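Local coordinates for protein imidazolonepropionase (Unidentified, PDB 2Q09) that catalyses the third step of histidine degradation, hydrolysing the carbon-nitrogen bond of imidazolone-5-propanoate to yield N-formimidoyl-L-glutamate, at residues T147-L152 with E197-A202. Numbering follows the deposited sequence.
Sequences TLEDEL and EIIPAA
Two outer helices of the amidohydrolase TIM barrel pack here: the start of helix 148-164 and the last turns of helix 187-204. Strand 168-176 links them in the chain, so they are successive helices of the beta/alpha repeat. The short segments run in the same general direction, crossing at -43° with axes 9.9 Å apart at closest approach. In register, L148 CA is 5.3 Å from I198 CA and L152 CA 6.4 Å from A202 CA. No hydrogen bond joins the segments; the contact is apolar.

T147, extended at -154/157, is the N-cap. Its OG1 accepts from D150 N at 2.9 Å and donates to D150 OD2 at 2.6 Å. L148 (chi1 t, chi2 t) sets its CB 3.9 Å from I198 CG1 and its CD1 4.2 Å from A201 CB. E151 lays its CB 4.3 Å from I198 CG2. Its CA-to-CB bond points toward the other helix, but its carboxylate reaches the loop after strand 135-141, hydrogen-bonding to S142 OG and to the backbone N of G143, G145 and L146. Y144 of that loop lines the inhibitor pocket, so E151 ties this helix start to a loop of the active site.

L152 (chi1 m, chi2 p) closes the interface. P200 N cannot donate, and the helix kinks there, yet A201 N still bonds to E197 O (2.9 Å) and A202 N to I198 O (2.8 Å). L152 CD2 meets A201 CB at 4.0 Å, while CD1 lies 4.0 Å from I198 CG2 and 4.1 Å from A202 CB.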
loop_
_atom_site.group_PDB
_atom_site.type_symbol
_atom_site.label_atom_id
_atom_site.label_comp_id
_atom_site.label_asym_id
_atom_site.label_seq_id
_atom_site.Cartn_x
_atom_site.Cartn_y
_atom_site.Cartn_z
ATOM N N THR A 147 -2.034 -20.699 7.899
ATOM C CA THR A 147 -2.244 -21.477 9.127
ATOM C C THR A 147 -2.449 -20.351 10.129
ATOM O O THR A 147 -2.009 -19.229 9.879
ATOM C CB THR A 147 -1.008 -22.301 9.579
ATOM O OG1 THR A 147 -0.025 -21.426 10.141
ATOM C CG2 THR A 147 -0.407 -23.070 8.399
ATOM N N LEU A 148 -3.108 -20.616 11.250
ATOM C CA LEU A 148 -3.318 -19.552 12.220
ATOM C C LEU A 148 -1.994 -18.982 12.724
ATOM O O LEU A 148 -1.773 -17.769 12.656
ATOM C CB LEU A 148 -4.156 -20.051 13.400
ATOM C CG LEU A 148 -4.596 -18.986 14.418
ATOM C CD1 LEU A 148 -5.820 -19.484 15.183
ATOM C CD2 LEU A 148 -3.449 -18.660 15.380
ATOM N N GLU A 149 -1.117 -19.845 13.229
ATOM C CA GLU A 149 0.161 -19.378 13.759
ATOM C C GLU A 149 1.036 -18.648 12.740
ATOM O O GLU A 149 1.669 -17.644 13.062
ATOM C CB GLU A 149 0.965 -20.542 14.352
ATOM C CG GLU A 149 0.348 -21.139 15.605
ATOM C CD GLU A 149 -0.657 -22.237 15.311
ATOM O OE1 GLU A 149 -1.126 -22.345 14.156
ATOM O OE2 GLU A 149 -0.980 -22.997 16.248
ATOM N N ASP A 150 1.089 -19.153 11.515
ATOM C CA ASP A 150 1.935 -18.512 10.515
ATOM C C ASP A 150 1.384 -17.170 10.032
ATOM O O ASP A 150 2.150 -16.247 9.771
ATOM C CB ASP A 150 2.181 -19.474 9.360
ATOM C CG ASP A 150 3.003 -20.688 9.790
ATOM O OD1 ASP A 150 4.175 -20.503 10.181
ATOM O OD2 ASP A 150 2.480 -21.821 9.756
ATOM N N GLU A 151 0.064 -17.044 9.925
ATOM C CA GLU A 151 -0.523 -15.769 9.518
ATOM C C GLU A 151 -0.216 -14.690 10.572
ATOM O O GLU A 151 0.190 -13.580 10.236
ATOM C CB GLU A 151 -2.042 -15.901 9.328
ATOM C CG GLU A 151 -2.447 -16.659 8.065
ATOM C CD GLU A 151 -1.961 -15.980 6.788
ATOM O OE1 GLU A 151 -2.188 -14.760 6.637
ATOM O OE2 GLU A 151 -1.360 -16.663 5.931
ATOM N N LEU A 152 -0.407 -15.016 11.847
ATOM C CA LEU A 152 -0.127 -14.052 12.913
ATOM C C LEU A 152 1.370 -13.781 13.034
ATOM O O LEU A 152 1.782 -12.692 13.435
ATOM C CB LEU A 152 -0.675 -14.553 14.253
ATOM C CG LEU A 152 -2.130 -14.185 14.574
ATOM C CD1 LEU A 152 -3.059 -14.672 13.481
ATOM C CD2 LEU A 152 -2.513 -14.778 15.924
ATOM N N GLU A 197 -11.452 -18.636 13.942
ATOM C CA GLU A 197 -10.223 -18.747 14.707
ATOM C C GLU A 197 -9.167 -17.692 14.412
ATOM O O GLU A 197 -8.726 -16.981 15.313
ATOM C CB GLU A 197 -9.638 -20.145 14.494
ATOM C CG GLU A 197 -10.557 -21.252 14.999
ATOM C CD GLU A 197 -10.162 -22.636 14.516
ATOM O OE1 GLU A 197 -8.966 -22.870 14.256
ATOM O OE2 GLU A 197 -11.059 -23.497 14.410
ATOM N N ILE A 198 -8.760 -17.584 13.152
ATOM C CA ILE A 198 -7.721 -16.631 12.797
ATOM C C ILE A 198 -8.085 -15.161 13.020
ATOM O O ILE A 198 -7.344 -14.433 13.687
ATOM C CB ILE A 198 -7.255 -16.858 11.353
ATOM C CG1 ILE A 198 -6.909 -18.349 11.176
ATOM C CG2 ILE A 198 -6.019 -16.002 11.061
ATOM C CD1 ILE A 198 -6.171 -18.703 9.884
ATOM N N ILE A 199 -9.207 -14.716 12.473
ATOM C CA ILE A 199 -9.604 -13.326 12.670
ATOM C C ILE A 199 -9.751 -13.030 14.171
ATOM O O ILE A 199 -9.228 -12.033 14.668
ATOM C CB ILE A 199 -10.905 -13.004 11.882
ATOM C CG1 ILE A 199 -10.566 -12.870 10.391
ATOM C CG2 ILE A 199 -11.548 -11.735 12.404
ATOM C CD1 ILE A 199 -11.758 -12.515 9.483
ATOM N N PRO A 200 -10.447 -13.903 14.920
ATOM C CA PRO A 200 -10.596 -13.646 16.360
ATOM C C PRO A 200 -9.258 -13.559 17.101
ATOM O O PRO A 200 -9.058 -12.668 17.931
ATOM C CB PRO A 200 -11.447 -14.822 16.833
ATOM C CG PRO A 200 -12.350 -15.035 15.659
ATOM C CD PRO A 200 -11.381 -14.958 14.484
ATOM N N ALA A 201 -8.340 -14.476 16.801
ATOM C CA ALA A 201 -7.036 -14.474 17.465
ATOM C C ALA A 201 -6.223 -13.239 17.074
ATOM O O ALA A 201 -5.533 -12.638 17.904
ATOM C CB ALA A 201 -6.258 -15.743 17.114
ATOM N N ALA A 202 -6.306 -12.869 15.801
ATOM C CA ALA A 202 -5.573 -11.710 15.307
ATOM C C ALA A 202 -6.082 -10.435 15.963
ATOM O O ALA A 202 -5.298 -9.581 16.366
ATOM C CB ALA A 202 -5.705 -11.611 13.781
#